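Local coordinates for protein MtVAO615 (Myceliophthora thermophila, PDB 6F72) that carries one bicovalently bound FAD and is probably a secreted oxidoreductase that reacts rapidly with molecular oxygen when reduced, its substrate being unknown, at residues 59-69 and 108-119. Sequence-based numbering, arbitrary orientation.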
loop_
_atom_site.group_PDB
_atom_site.type_symbol
_atom_site.label_atom_id
_atom_site.label_comp_id
_atom_site.label_asym_id
_atom_site.label_seq_id
_atom_site.Cartn_x
_atom_site.Cartn_y
_atom_site.Cartn_z
ATOM N N PRO A 59 -9.028 17.744 -11.983
ATOM C CA PRO A 59 -9.474 16.404 -11.582
ATOM C C PRO A 59 -10.076 15.642 -12.748
ATOM O O PRO A 59 -10.696 16.241 -13.606
ATOM C CB PRO A 59 -10.509 16.693 -10.489
ATOM C CG PRO A 59 -10.001 17.933 -9.845
ATOM C CD PRO A 59 -9.441 18.758 -10.997
ATOM N N GLN A 60 -9.850 14.335 -12.788
ATOM C CA GLN A 60 -10.307 13.479 -13.889
ATOM C C GLN A 60 -11.833 13.537 -14.163
ATOM O O GLN A 60 -12.263 13.394 -15.306
ATOM C CB GLN A 60 -9.850 12.041 -13.634
ATOM C CG GLN A 60 -9.783 11.165 -14.874
ATOM C CD GLN A 60 -9.260 9.772 -14.578
ATOM O OE1 GLN A 60 -9.603 9.159 -13.572
ATOM N NE2 GLN A 60 -8.417 9.265 -15.469
ATOM N N ALA A 61 -12.636 13.771 -13.125
ATOM C CA ALA A 61 -14.103 13.867 -13.265
ATOM C C ALA A 61 -14.627 15.278 -13.585
ATOM O O ALA A 61 -15.831 15.534 -13.497
ATOM C CB ALA A 61 -14.807 13.281 -12.040
ATOM N N SER A 62 -13.740 16.189 -13.987
ATOM C CA SER A 62 -14.181 17.506 -14.458
ATOM C C SER A 62 -15.096 17.387 -15.685
ATOM O O SER A 62 -15.958 18.241 -15.890
ATOM C CB SER A 62 -13.001 18.409 -14.777
ATOM O OG SER A 62 -12.430 18.010 -15.992
ATOM N N VAL A 63 -14.909 16.320 -16.473
ATOM C CA VAL A 63 -15.838 15.942 -17.562
ATOM C C VAL A 63 -17.294 15.710 -17.103
ATOM O O VAL A 63 -18.232 15.776 -17.907
ATOM C CB VAL A 63 -15.341 14.714 -18.377
ATOM C CG1 VAL A 63 -14.079 15.058 -19.143
ATOM C CG2 VAL A 63 -15.127 13.492 -17.493
ATOM N N CYS A 64 -17.459 15.449 -15.808
ATOM C CA CYS A 64 -18.765 15.222 -15.179
ATOM C C CYS A 64 -19.403 16.506 -14.649
ATOM O O CYS A 64 -20.505 16.471 -14.098
ATOM C CB CYS A 64 -18.612 14.199 -14.052
ATOM S SG CYS A 64 -18.243 12.543 -14.665
ATOM N N HIS A 65 -18.710 17.635 -14.824
ATOM C CA HIS A 65 -19.175 18.943 -14.340
ATOM C C HIS A 65 -18.962 20.062 -15.348
ATOM O O HIS A 65 -18.281 19.872 -16.348
ATOM C CB HIS A 65 -18.540 19.292 -12.995
ATOM C CG HIS A 65 -18.771 18.254 -11.951
ATOM N ND1 HIS A 65 -19.943 18.178 -11.227
ATOM C CD2 HIS A 65 -18.005 17.215 -11.544
ATOM C CE1 HIS A 65 -19.876 17.151 -10.399
ATOM N NE2 HIS A 65 -18.707 16.556 -10.563
ATOM N N LYS A 66 -19.542 21.225 -15.054
ATOM C CA LYS A 66 -19.683 22.317 -16.012
ATOM C C LYS A 66 -18.744 23.495 -15.754
ATOM O O LYS A 66 -18.335 24.178 -16.704
ATOM C CB LYS A 66 -21.151 22.752 -16.077
ATOM C CG LYS A 66 -22.000 21.742 -16.838
ATOM C CD LYS A 66 -23.427 21.611 -16.328
ATOM C CE LYS A 66 -24.328 21.115 -17.459
ATOM N NZ LYS A 66 -25.593 20.475 -16.989
ATOM N N SER A 67 -18.397 23.712 -14.486
ATOM C CA SER A 67 -17.463 24.765 -14.066
ATOM C C SER A 67 -16.432 24.188 -13.063
ATOM O O SER A 67 -16.747 23.200 -12.398
ATOM C CB SER A 67 -18.240 25.941 -13.460
ATOM O OG SER A 67 -18.788 25.614 -12.191
ATOM N N PRO A 68 -15.221 24.764 -12.950
ATOM C CA PRO A 68 -14.815 25.950 -13.699
ATOM C C PRO A 68 -13.971 25.622 -14.944
ATOM O O PRO A 68 -13.414 26.530 -15.560
ATOM C CB PRO A 68 -13.996 26.723 -12.661
ATOM C CG PRO A 68 -13.381 25.647 -11.789
ATOM C CD PRO A 68 -14.167 24.375 -11.992
ATOM N N PHE A 69 -13.909 24.344 -15.316
ATOM C CA PHE A 69 -13.029 23.893 -16.395
ATOM C C PHE A 69 -13.710 23.854 -17.765
ATOM O O PHE A 69 -13.028 23.727 -18.790
ATOM C CB PHE A 69 -12.358 22.551 -16.056
ATOM C CG PHE A 69 -11.595 22.558 -14.751
ATOM C CD1 PHE A 69 -10.390 23.268 -14.622
ATOM C CD2 PHE A 69 -12.081 21.863 -13.644
ATOM C CE1 PHE A 69 -9.691 23.280 -13.417
ATOM C CE2 PHE A 69 -11.381 21.869 -12.432
ATOM C CZ PHE A 69 -10.187 22.579 -12.319
ATOM N N CYS A 108 -14.929 16.691 -6.717
ATOM C CA CYS A 108 -15.036 16.592 -8.161
ATOM C C CYS A 108 -15.062 15.130 -8.561
ATOM O O CYS A 108 -14.071 14.583 -9.040
ATOM C CB CYS A 108 -13.894 17.334 -8.870
ATOM S SG CYS A 108 -14.151 17.406 -10.663
ATOM N N VAL A 109 -16.215 14.510 -8.354
ATOM C CA VAL A 109 -16.405 13.077 -8.573
ATOM C C VAL A 109 -17.484 12.856 -9.634
ATOM O O VAL A 109 -18.262 13.780 -9.903
ATOM C CB VAL A 109 -16.785 12.362 -7.254
ATOM C CG1 VAL A 109 -15.599 12.345 -6.290
ATOM C CG2 VAL A 109 -18.029 12.995 -6.619
ATOM N N PRO A 110 -17.553 11.641 -10.238
ATOM C CA PRO A 110 -18.532 11.386 -11.318
ATOM C C PRO A 110 -19.996 11.201 -10.891
ATOM O O PRO A 110 -20.875 11.127 -11.756
ATOM C CB PRO A 110 -18.029 10.075 -11.948
ATOM C CG PRO A 110 -16.611 9.937 -11.487
ATOM C CD PRO A 110 -16.640 10.492 -10.093
ATOM N N PHE A 111 -20.259 11.161 -9.587
ATOM C CA PHE A 111 -21.563 10.724 -9.084
ATOM C C PHE A 111 -22.407 11.839 -8.459
ATOM O O PHE A 111 -23.511 11.586 -7.989
ATOM C CB PHE A 111 -21.386 9.512 -8.140
ATOM C CG PHE A 111 -20.705 8.338 -8.798
ATOM C CD1 PHE A 111 -21.406 7.501 -9.675
ATOM C CD2 PHE A 111 -19.347 8.093 -8.583
ATOM C CE1 PHE A 111 -20.772 6.430 -10.298
ATOM C CE2 PHE A 111 -18.706 7.018 -9.198
ATOM C CZ PHE A 111 -19.425 6.183 -10.056
ATOM N N THR A 112 -21.884 13.062 -8.462
ATOM C CA THR A 112 -22.621 14.223 -7.989
ATOM C C THR A 112 -23.298 14.964 -9.141
ATOM O O THR A 112 -23.112 14.631 -10.323
ATOM C CB THR A 112 -21.729 15.209 -7.223
ATOM O OG1 THR A 112 -20.513 15.410 -7.944
ATOM C CG2 THR A 112 -21.426 14.685 -5.830
ATOM N N ASP A 113 -24.104 15.962 -8.772
ATOM C CA ASP A 113 -24.767 16.825 -9.717
ATOM C C ASP A 113 -23.768 17.514 -10.646
ATOM O O ASP A 113 -22.775 18.066 -10.160
ATOM C CB ASP A 113 -25.584 17.873 -8.981
ATOM C CG ASP A 113 -26.632 18.487 -9.865
ATOM O OD1 ASP A 113 -26.305 19.341 -10.707
ATOM O OD2 ASP A 113 -27.792 18.088 -9.729
ATOM N N PRO A 114 -24.030 17.489 -11.982
ATOM C CA PRO A 114 -23.182 18.164 -12.981
ATOM C C PRO A 114 -22.979 19.659 -12.718
ATOM O O PRO A 114 -21.881 20.190 -12.970
ATOM C CB PRO A 114 -23.943 17.940 -14.286
ATOM C CG PRO A 114 -24.604 16.623 -14.079
ATOM C CD PRO A 114 -25.048 16.641 -12.639
ATOM N N SER A 115 -24.019 20.310 -12.189
ATOM C CA SER A 115 -23.979 21.733 -11.841
ATOM C C SER A 115 -23.138 22.027 -10.580
ATOM O O SER A 115 -22.847 23.186 -10.281
ATOM C CB SER A 115 -25.405 22.320 -11.710
ATOM O OG SER A 115 -26.279 21.890 -12.754
ATOM N N GLN A 116 -22.738 20.992 -9.846
ATOM C CA GLN A 116 -21.855 21.182 -8.697
ATOM C C GLN A 116 -20.426 21.458 -9.196
ATOM O O GLN A 116 -19.869 20.647 -9.960
ATOM C CB GLN A 116 -21.919 19.983 -7.739
ATOM C CG GLN A 116 -21.151 20.166 -6.439
ATOM C CD GLN A 116 -21.038 18.886 -5.611
ATOM O OE1 GLN A 116 -21.971 18.086 -5.553
ATOM N NE2 GLN A 116 -19.893 18.697 -4.954
ATOM N N PRO A 117 -19.832 22.604 -8.770
ATOM C CA PRO A 117 -18.531 23.024 -9.311
ATOM C C PRO A 117 -17.457 21.988 -9.046
ATOM O O PRO A 117 -17.375 21.464 -7.925
ATOM C CB PRO A 117 -18.217 24.314 -8.531
ATOM C CG PRO A 117 -19.536 24.794 -8.027
ATOM C CD PRO A 117 -20.294 23.533 -7.716
ATOM N N CYS A 118 -16.673 21.667 -10.082
ATOM C CA CYS A 118 -15.529 20.764 -9.951
ATOM C C CYS A 118 -14.409 21.469 -9.185
ATOM O O CYS A 118 -13.646 22.283 -9.749
ATOM C CB CYS A 118 -15.028 20.263 -11.318
ATOM S SG CYS A 118 -13.509 19.271 -11.212
ATOM N N GLN A 119 -14.320 21.131 -7.899
ATOM C CA GLN A 119 -13.361 21.734 -6.990
ATOM C C GLN A 119 -12.208 20.782 -6.695
ATOM O O GLN A 119 -12.346 19.552 -6.770
ATOM C CB GLN A 119 -14.049 22.158 -5.685
ATOM C CG GLN A 119 -14.961 23.376 -5.828
ATOM C CD GLN A 119 -16.064 23.403 -4.780
ATOM O OE1 GLN A 119 -15.848 23.048 -3.622
ATOM N NE2 GLN A 119 -17.261 23.827 -5.188
HETATM O O HOH W 1 -11.764 13.502 -10.556
#
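The carbonyl oxygen of P114 is gripped by consecutive residues of 59-69: H65 ND1 donates to P114 O at 3.3 Å from above the carbonyl plane, and K66 N adds a weak bond. The turn D113-Q116 presents this oxygen, with P114 in a position that suits proline's fixed phi, while D113 OD1 accepts from S115 N in an Asx turn. At its other nitrogen, H65 NE2 donates to V109 O at 2.9 Å. With CG beside the backbone N (chi1 -56°), the buried imidazole reaches into the bend of 108-119, where T112 OG1 lies in its plane, 3.1 Å from H65 CE1. Donation from both nitrogens amid so many oxygens would favour a protonated ring. A leucine here would remove both ring donors, and the V109 and P114 carbonyls would probably be held less firmly against 59-69.

Beyond the ring, C118 N donates to S67 O at 2.8 Å. The C108-C118 disulfide closes the base of the bend as compact, apolar filling: C108 SG meets P59 CB at 3.7 Å, and C118 SG sits at the edge of the F69 ring, 3.6 Å from CE2. Small A61 lets its CB approach C108 O to 3.4 Å, and a water bridges A61 N to that oxygen.

C64, whose sulfur packs on P110, is disulfide-bonded to C77, fastening the loop after strand 54-56 to helix 74-81; C108-C118 cinches the loop between helix 101-104 and strand 126-129 on itself, and the H65 and S67 bonds, with the packing, join the two loops.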